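Aspartate aminotransferase (Leishmania major, PDB 4H51) probably catalyses the reversible transfer of an amino group between L-aspartate and 2-oxoglutarate, working as a homodimer with pyridoxal 5'-phosphate as cofactor. Local coordinates at residues Phe133-Thr138 and Ala157-Ile162; Val226-Ala231 and Tyr245-Phe250; Glu335-Met340 and Asn394-Thr399. One frame throughout, in Å; residues are numbered along the deposited sequence.

The three contacts differ in depth and in chemistry. Contact 2 is the deepest, centred about 12 Å from the centre of the chain, and is wholly apolar: a strand of the large mixed sheet packs on a helix with no hydrogen bond across the contact. Contact 1 serves the same sheet, joining two loops that lead into its strands 140-144 and 162-169, but its centre lies about 22 Å from the chain centre, partly at the surface, where backbone carbonyls, an amide side chain and waters do much of the work. Contact 3, on the opposite side of that centre from contact 1, shares no element with the others; it is buried yet mixed, combining methionine and aliphatic packing with an arginine that grips a carbonyl.

Contact 1. Residues Phe133-Thr138 and Ala157-Ile162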
loop_
_atom_site.group_PDB
_atom_site.type_symbol
_atom_site.label_atom_id
_atom_site.label_comp_id
_atom_site.label_asym_id
_atom_site.label_seq_id
_atom_site.Cartn_x
_atom_site.Cartn_y
_atom_site.Cartn_z
ATOM N N PHE B 133 18.250 8.059 -12.710
ATOM C CA PHE B 133 19.528 8.437 -12.100
ATOM C C PHE B 133 20.228 7.173 -11.633
ATOM O O PHE B 133 19.609 6.150 -11.440
ATOM C CB PHE B 133 19.327 9.385 -10.890
ATOM C CG PHE B 133 18.812 10.724 -11.259
ATOM C CD1 PHE B 133 17.434 10.956 -11.351
ATOM C CD2 PHE B 133 19.690 11.771 -11.560
ATOM C CE1 PHE B 133 16.947 12.178 -11.733
ATOM C CE2 PHE B 133 19.193 13.031 -11.929
ATOM C CZ PHE B 133 17.831 13.225 -12.031
ATOM N N ASP B 134 21.538 7.255 -11.433
ATOM C CA ASP B 134 22.293 6.128 -10.919
ATOM C C ASP B 134 22.239 6.141 -9.410
ATOM O O ASP B 134 23.024 6.847 -8.797
ATOM C CB ASP B 134 23.743 6.216 -11.416
ATOM C CG ASP B 134 24.607 5.148 -10.867
ATOM O OD1 ASP B 134 24.080 4.238 -10.238
ATOM O OD2 ASP B 134 25.856 5.192 -11.097
ATOM N N ALA B 135 21.343 5.363 -8.800
ATOM C CA ALA B 135 21.166 5.415 -7.334
ATOM C C ALA B 135 22.331 4.826 -6.512
ATOM O O ALA B 135 22.387 5.004 -5.290
ATOM C CB ALA B 135 19.846 4.771 -6.896
ATOM N N GLU B 136 23.275 4.175 -7.184
ATOM C CA GLU B 136 24.492 3.709 -6.520
ATOM C C GLU B 136 25.465 4.849 -6.227
ATOM O O GLU B 136 26.294 4.725 -5.354
ATOM C CB GLU B 136 25.184 2.653 -7.418
ATOM C CG GLU B 136 24.330 1.411 -7.624
ATOM C CD GLU B 136 24.226 0.562 -6.359
ATOM O OE1 GLU B 136 25.247 0.311 -5.695
ATOM O OE2 GLU B 136 23.119 0.138 -6.016
ATOM N N THR B 137 25.319 5.956 -6.937
ATOM C CA THR B 137 26.306 7.042 -7.018
ATOM C C THR B 137 25.739 8.447 -6.801
ATOM O O THR B 137 26.310 9.264 -6.064
ATOM C CB THR B 137 26.904 7.042 -8.442
ATOM O OG1 THR B 137 27.577 5.802 -8.650
ATOM C CG2 THR B 137 27.851 8.098 -8.589
ATOM N N THR B 138 24.639 8.742 -7.494
ATOM C CA THR B 138 24.026 10.080 -7.463
ATOM C C THR B 138 23.554 10.381 -6.035
ATOM O O THR B 138 22.809 9.600 -5.459
ATOM C CB THR B 138 22.807 10.126 -8.437
ATOM O OG1 THR B 138 23.221 9.821 -9.755
ATOM C CG2 THR B 138 22.115 11.475 -8.459
ATOM N N ALA B 157 14.472 2.184 -1.035
ATOM C CA ALA B 157 14.303 2.296 -2.498
ATOM C C ALA B 157 15.591 2.079 -3.318
ATOM O O ALA B 157 15.531 2.071 -4.540
ATOM C CB ALA B 157 13.732 3.671 -2.835
ATOM N N GLY B 158 16.758 1.953 -2.663
ATOM C CA GLY B 158 18.007 1.637 -3.359
ATOM C C GLY B 158 19.068 2.757 -3.387
ATOM O O GLY B 158 20.132 2.616 -4.017
ATOM N N TRP B 159 18.826 3.841 -2.681
ATOM C CA TRP B 159 19.764 4.965 -2.705
ATOM C C TRP B 159 20.904 4.755 -1.757
ATOM O O TRP B 159 20.677 4.639 -0.579
ATOM C CB TRP B 159 19.077 6.299 -2.436
ATOM C CG TRP B 159 18.168 6.644 -3.571
ATOM C CD1 TRP B 159 16.858 6.204 -3.771
ATOM C CD2 TRP B 159 18.481 7.442 -4.753
ATOM N NE1 TRP B 159 16.346 6.693 -4.925
ATOM C CE2 TRP B 159 17.275 7.437 -5.576
ATOM C CE3 TRP B 159 19.583 8.161 -5.185
ATOM C CZ2 TRP B 159 17.207 8.098 -6.766
ATOM C CZ3 TRP B 159 19.494 8.839 -6.395
ATOM C CH2 TRP B 159 18.332 8.810 -7.171
ATOM N N LYS B 160 22.116 4.718 -2.296
ATOM C CA LYS B 160 23.332 4.366 -1.552
ATOM C C LYS B 160 24.130 5.597 -1.036
ATOM O O LYS B 160 25.000 5.466 -0.149
ATOM C CB LYS B 160 24.227 3.487 -2.445
ATOM C CG LYS B 160 23.505 2.260 -3.033
ATOM C CD LYS B 160 22.966 1.387 -1.922
ATOM C CE LYS B 160 22.219 0.142 -2.438
ATOM N NZ LYS B 160 21.629 -0.712 -1.337
ATOM N N ASN B 161 23.842 6.786 -1.589
ATOM C CA ASN B 161 24.577 8.007 -1.238
ATOM C C ASN B 161 23.589 9.083 -0.803
ATOM O O ASN B 161 23.262 9.996 -1.559
ATOM C CB ASN B 161 25.436 8.452 -2.405
ATOM C CG ASN B 161 26.237 9.710 -2.128
ATOM O OD1 ASN B 161 26.473 10.095 -0.970
ATOM N ND2 ASN B 161 26.711 10.334 -3.193
ATOM N N ILE B 162 23.080 8.922 0.417
ATOM C CA ILE B 162 22.113 9.845 1.006
ATOM C C ILE B 162 22.870 10.968 1.720
ATOM O O ILE B 162 23.780 10.698 2.511
ATOM C CB ILE B 162 21.169 9.118 1.983
ATOM C CG1 ILE B 162 20.439 7.980 1.245
ATOM C CG2 ILE B 162 20.155 10.096 2.636
ATOM C CD1 ILE B 162 19.800 6.937 2.182
HETATM O O HOH W 1 22.649 7.378 -4.003
HETATM O O HOH W 2 20.648 0.905 -5.879
#
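Trp159 leaves its backbone directed away from residues 133-138, yet with CG anti to the carbonyl carbon (chi1 -68°) its indole swings back among them. Beyond CB and CG, atom CD2 comes 3.7 Å from Ala135 CB, whose methyl group sits over one face of the six-membered ring in a CH-pi contact. Further round, CE3 and CZ3 present the ring edge to Thr138 O, which lies in the ring plane, 3.5 Å from CZ3. The far corner, CH2, meets Phe133 CB at 3.9 Å. On the other rim, NE1 donates to Ala126 O of helix 117-129, which helps to set the ring's rotation.

The segments run in parallel register, tied by one backbone bond and one from a side-chain amide. Lys160 N gives a nearly straight bond of 3.0 Å to Ala135 O, Asn161 ND2 reaches Thr137 O at 3.1 Å, and one water bridges Ala135 O, Thr138 O and Asn161 N. At the exposed side, the Glu136 and Lys160 chains lie alongside each other. Gly158 ends helix 148-156 in a Schellman motif. The contact joins two helix-to-strand loops of an alpha/beta sheet, each entering one of two adjacent parallel strands.

Contact 2. Residues Val226-Ala231 and Tyr245-Phe250; sequences VFFDSA and YAARLF
Phe228 is the principal bump on the strand side, and the hollow that takes it is made by one turn of helix 245-250. Its ring, carried on a CG anti to the carbonyl carbon (chi1 -83°), enters tip first between the small residues Ala246 and Ala247 on one flank and the Phe250 ring on the other. CZ comes within 4.1 Å of the Ala246 methyl CB, while CE2 rests 3.8 Å from Ala247 CA, so the phenyl rests directly on the helix backbone.

Against Phe250 the fit is edge-to-face. The leading edge of Phe228 is driven at the face of the Phe250 ring, with CZ poised 3.6 Å above the plane and over its centre; the ring planes stand at 64° and their centroids are 4.9 Å apart. Val226 and Phe228 face the helix while Phe227 and Asp229 face the other way, as expected of a strand in the central sheet of a three-layer alpha/beta sandwich, the large domain of fold type I pyridoxal-phosphate enzymes. On the reverse side, Asp229 OD2 is hydrogen-bonded to His150 NE2 and lies close to the pyridine N1 of the pyridoxal phosphate carried by the modified lysine at position 265.

Val226 supplies the second, shallower bump. Its CG2 lies 3.9 Å from Phe250 CE2, near the plane of that ring, and the two side chains cross at about a right angle. CG1 covers one face of the neighbouring Phe228 ring, offset toward the rim. Strand and helix run nearly antiparallel, at 155°, and the axes of these short segments approach to 10.4 Å. Leu195 of strand 192-196 touches Val226, Phe228 and Phe250 alike, and Leu259 of strand 258-262 packs on Phe228 and Ala247.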
loop_
_atom_site.group_PDB
_atom_site.type_symbol
_atom_site.label_atom_id
_atom_site.label_comp_id
_atom_site.label_asym_id
_atom_site.label_seq_id
_atom_site.Cartn_x
_atom_site.Cartn_y
_atom_site.Cartn_z
ATOM N N VAL B 226 14.182 17.979 -8.668
ATOM C CA VAL B 226 13.380 18.347 -7.468
ATOM C C VAL B 226 12.299 17.301 -7.191
ATOM O O VAL B 226 11.485 16.974 -8.064
ATOM C CB VAL B 226 12.747 19.751 -7.627
ATOM C CG1 VAL B 226 11.794 20.070 -6.497
ATOM C CG2 VAL B 226 13.826 20.852 -7.728
ATOM N N PHE B 227 12.242 16.845 -5.950
ATOM C CA PHE B 227 11.185 15.958 -5.437
ATOM C C PHE B 227 10.526 16.629 -4.228
ATOM O O PHE B 227 11.077 16.657 -3.148
ATOM C CB PHE B 227 11.793 14.603 -5.055
ATOM C CG PHE B 227 10.814 13.501 -4.762
ATOM C CD1 PHE B 227 9.472 13.645 -4.929
ATOM C CD2 PHE B 227 11.302 12.260 -4.343
ATOM C CE1 PHE B 227 8.581 12.609 -4.690
ATOM C CE2 PHE B 227 10.445 11.210 -4.107
ATOM C CZ PHE B 227 9.069 11.373 -4.280
ATOM N N PHE B 228 9.339 17.180 -4.422
ATOM C CA PHE B 228 8.573 17.807 -3.353
ATOM C C PHE B 228 7.825 16.764 -2.549
ATOM O O PHE B 228 7.179 15.868 -3.098
ATOM C CB PHE B 228 7.569 18.840 -3.897
ATOM C CG PHE B 228 8.153 20.199 -4.169
ATOM C CD1 PHE B 228 8.632 20.983 -3.118
ATOM C CD2 PHE B 228 8.155 20.743 -5.453
ATOM C CE1 PHE B 228 9.131 22.256 -3.370
ATOM C CE2 PHE B 228 8.659 21.983 -5.706
ATOM C CZ PHE B 228 9.186 22.740 -4.646
ATOM N N ASP B 229 7.914 16.882 -1.234
ATOM C CA ASP B 229 7.109 16.103 -0.320
ATOM C C ASP B 229 6.052 17.094 0.162
ATOM O O ASP B 229 6.391 18.095 0.829
ATOM C CB ASP B 229 7.956 15.596 0.852
ATOM C CG ASP B 229 7.206 14.644 1.771
ATOM O OD1 ASP B 229 5.947 14.681 1.741
ATOM O OD2 ASP B 229 7.862 13.879 2.534
ATOM N N SER B 230 4.803 16.879 -0.239
ATOM C CA SER B 230 3.701 17.787 0.060
ATOM C C SER B 230 2.640 17.122 0.936
ATOM O O SER B 230 1.633 16.614 0.452
ATOM C CB SER B 230 3.110 18.306 -1.271
ATOM O OG SER B 230 2.058 19.187 -1.019
ATOM N N ALA B 231 2.917 17.029 2.241
ATOM C CA ALA B 231 2.029 16.291 3.147
ATOM C C ALA B 231 1.010 17.204 3.887
ATOM O O ALA B 231 0.035 16.713 4.464
ATOM C CB ALA B 231 2.878 15.507 4.169
ATOM N N TYR B 245 2.450 27.649 -3.257
ATOM C CA TYR B 245 3.305 28.583 -3.963
ATOM C C TYR B 245 4.566 27.926 -4.514
ATOM O O TYR B 245 4.935 28.120 -5.666
ATOM C CB TYR B 245 3.692 29.760 -3.040
ATOM C CG TYR B 245 4.510 30.795 -3.755
ATOM C CD1 TYR B 245 3.875 31.806 -4.490
ATOM C CD2 TYR B 245 5.907 30.779 -3.747
ATOM C CE1 TYR B 245 4.601 32.764 -5.161
ATOM C CE2 TYR B 245 6.639 31.738 -4.431
ATOM C CZ TYR B 245 5.971 32.721 -5.163
ATOM O OH TYR B 245 6.656 33.712 -5.856
ATOM N N ALA B 246 5.228 27.112 -3.700
ATOM C CA ALA B 246 6.530 26.606 -4.090
ATOM C C ALA B 246 6.417 25.694 -5.306
ATOM O O ALA B 246 7.103 25.875 -6.307
ATOM C CB ALA B 246 7.234 25.925 -2.905
ATOM N N ALA B 247 5.561 24.678 -5.223
ATOM C CA ALA B 247 5.331 23.783 -6.353
ATOM C C ALA B 247 4.870 24.560 -7.571
ATOM O O ALA B 247 5.310 24.274 -8.688
ATOM C CB ALA B 247 4.267 22.727 -5.985
ATOM N N ARG B 248 3.965 25.533 -7.400
ATOM C CA ARG B 248 3.464 26.299 -8.575
ATOM C C ARG B 248 4.523 27.173 -9.210
ATOM O O ARG B 248 4.590 27.275 -10.441
ATOM C CB ARG B 248 2.196 27.142 -8.272
ATOM C CG ARG B 248 1.009 26.299 -7.888
ATOM C CD ARG B 248 -0.210 27.101 -7.540
ATOM N NE ARG B 248 -1.294 26.200 -7.096
ATOM C CZ ARG B 248 -2.442 26.634 -6.617
ATOM N NH1 ARG B 248 -2.679 27.928 -6.566
ATOM N NH2 ARG B 248 -3.352 25.764 -6.227
ATOM N N LEU B 249 5.378 27.765 -8.384
ATOM C CA LEU B 249 6.539 28.544 -8.889
ATOM C C LEU B 249 7.521 27.686 -9.627
ATOM O O LEU B 249 7.983 28.062 -10.702
ATOM C CB LEU B 249 7.302 29.198 -7.729
ATOM C CG LEU B 249 8.627 29.945 -8.003
ATOM C CD1 LEU B 249 8.461 31.241 -8.795
ATOM C CD2 LEU B 249 9.266 30.211 -6.650
ATOM N N PHE B 250 7.885 26.526 -9.052
ATOM C CA PHE B 250 8.821 25.638 -9.734
ATOM C C PHE B 250 8.263 25.182 -11.096
ATOM O O PHE B 250 9.000 25.097 -12.077
ATOM C CB PHE B 250 9.225 24.446 -8.839
ATOM C CG PHE B 250 10.236 24.775 -7.742
ATOM C CD1 PHE B 250 10.145 25.925 -6.971
ATOM C CD2 PHE B 250 11.243 23.888 -7.432
ATOM C CE1 PHE B 250 11.025 26.188 -5.956
ATOM C CE2 PHE B 250 12.159 24.156 -6.417
ATOM C CZ PHE B 250 12.052 25.322 -5.689
#

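Contact 3. Residues Glu335-Met340 and Asn394-Thr399; sequences ERIRTM and NMAGLT
Ile337 and Ala396 form the middle of the contact, where the helix comes closest to the turn: Ile337 CG1, anti to its carbonyl carbon, lies 3.7 Å from the Ala396 methyl CB. Beside them, one helical turn on, Met340 and Leu398 slide past each other in opposite directions. The Met340 chain is bent at chi2 and again at chi3, which lays its sulfur along the backbone opposite; SD is 3.9 Å from Leu398 CB and 3.5 Å from Leu398 O.

Residues 395-397 make a single 3-10 turn between strand 392-394 and helix 400-416, and Thr399 is the N-cap of that helix. Their partner belongs to helix 320-350, whose length is consistent with the long helix that joins the large and small domains in aspartate aminotransferases.

At the polar edge, still buried, Arg336 extends with CG anti to its backbone N, then bends at chi3 (81°) so that its guanidinium arrives end-on at the turn. NH1 and NH2 both donate to one oxygen, Leu398 O, each at 2.9 Å and each bent, 139° at the hydrogen, as expected when two N-H groups share one acceptor; that carbonyl lies close to the guanidinium plane. Two nitrogens on one acceptor fix the orientation of the guanidinium and would be expected to polarise the Leu398 carbonyl. Weak bonds run from Arg336 NE to Tyr54 OH and from Arg336 NH2 to Arg55 O.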
loop_
_atom_site.group_PDB
_atom_site.type_symbol
_atom_site.label_atom_id
_atom_site.label_comp_id
_atom_site.label_asym_id
_atom_site.label_seq_id
_atom_site.Cartn_x
_atom_site.Cartn_y
_atom_site.Cartn_z
ATOM N N GLU B 335 -6.407 27.712 11.912
ATOM C CA GLU B 335 -6.565 28.812 12.842
ATOM C C GLU B 335 -6.481 28.298 14.291
ATOM O O GLU B 335 -5.892 28.965 15.138
ATOM C CB GLU B 335 -7.875 29.559 12.597
ATOM C CG GLU B 335 -8.343 30.513 13.682
ATOM C CD GLU B 335 -7.455 31.714 13.883
ATOM O OE1 GLU B 335 -6.635 32.063 12.995
ATOM O OE2 GLU B 335 -7.588 32.329 14.961
ATOM N N ARG B 336 -7.052 27.107 14.582
ATOM C CA ARG B 336 -6.990 26.587 15.958
ATOM C C ARG B 336 -5.548 26.313 16.358
ATOM O O ARG B 336 -5.146 26.537 17.505
ATOM C CB ARG B 336 -7.846 25.322 16.141
ATOM C CG ARG B 336 -8.160 24.992 17.601
ATOM C CD ARG B 336 -8.710 23.583 17.786
ATOM N NE ARG B 336 -7.605 22.610 17.794
ATOM C CZ ARG B 336 -6.736 22.442 18.796
ATOM N NH1 ARG B 336 -6.833 23.144 19.927
ATOM N NH2 ARG B 336 -5.761 21.539 18.667
ATOM N N ILE B 337 -4.773 25.820 15.411
ATOM C CA ILE B 337 -3.334 25.600 15.651
ATOM C C ILE B 337 -2.664 26.905 15.999
ATOM O O ILE B 337 -1.856 26.971 16.940
ATOM C CB ILE B 337 -2.635 24.961 14.438
ATOM C CG1 ILE B 337 -3.219 23.543 14.196
ATOM C CG2 ILE B 337 -1.117 24.877 14.681
ATOM C CD1 ILE B 337 -2.824 22.908 12.874
ATOM N N ARG B 338 -2.961 27.960 15.237
ATOM C CA ARG B 338 -2.403 29.264 15.568
ATOM C C ARG B 338 -2.763 29.736 16.961
ATOM O O ARG B 338 -1.911 30.329 17.617
ATOM C CB ARG B 338 -2.840 30.345 14.584
ATOM C CG ARG B 338 -2.203 30.297 13.224
ATOM C CD ARG B 338 -2.764 31.481 12.419
ATOM N NE ARG B 338 -2.816 30.989 11.082
ATOM C CZ ARG B 338 -3.884 30.723 10.341
ATOM N NH1 ARG B 338 -5.129 31.083 10.635
ATOM N NH2 ARG B 338 -3.629 30.174 9.177
ATOM N N THR B 339 -4.014 29.516 17.409
ATOM C CA THR B 339 -4.445 29.898 18.738
ATOM C C THR B 339 -3.676 29.127 19.809
ATOM O O THR B 339 -3.334 29.695 20.845
ATOM C CB THR B 339 -5.996 29.834 18.987
ATOM O OG1 THR B 339 -6.481 28.479 19.130
ATOM C CG2 THR B 339 -6.749 30.524 17.847
ATOM N N MET B 340 -3.343 27.867 19.527
ATOM C CA MET B 340 -2.512 27.091 20.472
ATOM C C MET B 340 -1.076 27.646 20.537
ATOM O O MET B 340 -0.477 27.735 21.610
ATOM C CB MET B 340 -2.519 25.595 20.059
ATOM C CG MET B 340 -3.894 24.923 20.220
ATOM S SD MET B 340 -4.577 24.987 21.892
ATOM C CE MET B 340 -5.699 26.424 21.937
ATOM N N ASN B 394 3.782 18.455 18.534
ATOM C CA ASN B 394 2.575 18.607 17.737
ATOM C C ASN B 394 1.693 19.635 18.381
ATOM O O ASN B 394 0.978 19.344 19.301
ATOM C CB ASN B 394 1.840 17.270 17.616
ATOM C CG ASN B 394 0.529 17.403 16.919
ATOM O OD1 ASN B 394 0.337 18.338 16.141
ATOM N ND2 ASN B 394 -0.428 16.510 17.246
ATOM N N MET B 395 1.718 20.853 17.854
ATOM C CA MET B 395 0.938 21.926 18.395
ATOM C C MET B 395 -0.525 21.731 18.107
ATOM O O MET B 395 -1.372 22.208 18.843
ATOM C CB MET B 395 1.405 23.296 17.863
ATOM C CG MET B 395 2.899 23.546 17.979
ATOM S SD MET B 395 3.499 23.648 19.696
ATOM C CE MET B 395 2.882 25.237 20.248
ATOM N N ALA B 396 -0.836 20.942 17.080
ATOM C CA ALA B 396 -2.229 20.646 16.766
ATOM C C ALA B 396 -2.824 19.635 17.750
ATOM O O ALA B 396 -4.024 19.403 17.746
ATOM C CB ALA B 396 -2.316 20.092 15.341
ATOM N N GLY B 397 -1.991 19.061 18.604
ATOM C CA GLY B 397 -2.473 18.145 19.647
ATOM C C GLY B 397 -2.839 18.820 20.947
ATOM O O GLY B 397 -3.305 18.158 21.876
ATOM N N LEU B 398 -2.582 20.129 21.012
ATOM C CA LEU B 398 -2.815 20.914 22.209
ATOM C C LEU B 398 -4.273 21.338 22.390
ATOM O O LEU B 398 -5.022 21.503 21.431
ATOM C CB LEU B 398 -1.958 22.174 22.188
ATOM C CG LEU B 398 -0.476 22.028 22.362
ATOM C CD1 LEU B 398 0.236 23.355 22.048
ATOM C CD2 LEU B 398 -0.111 21.467 23.743
ATOM N N THR B 399 -4.631 21.541 23.643
ATOM C CA THR B 399 -5.819 22.280 24.048
ATOM C C THR B 399 -5.347 23.522 24.812
ATOM O O THR B 399 -4.169 23.619 25.201
ATOM C CB THR B 399 -6.704 21.417 24.954
ATOM O OG1 THR B 399 -6.067 21.215 26.223
ATOM C CG2 THR B 399 -7.056 20.047 24.260
#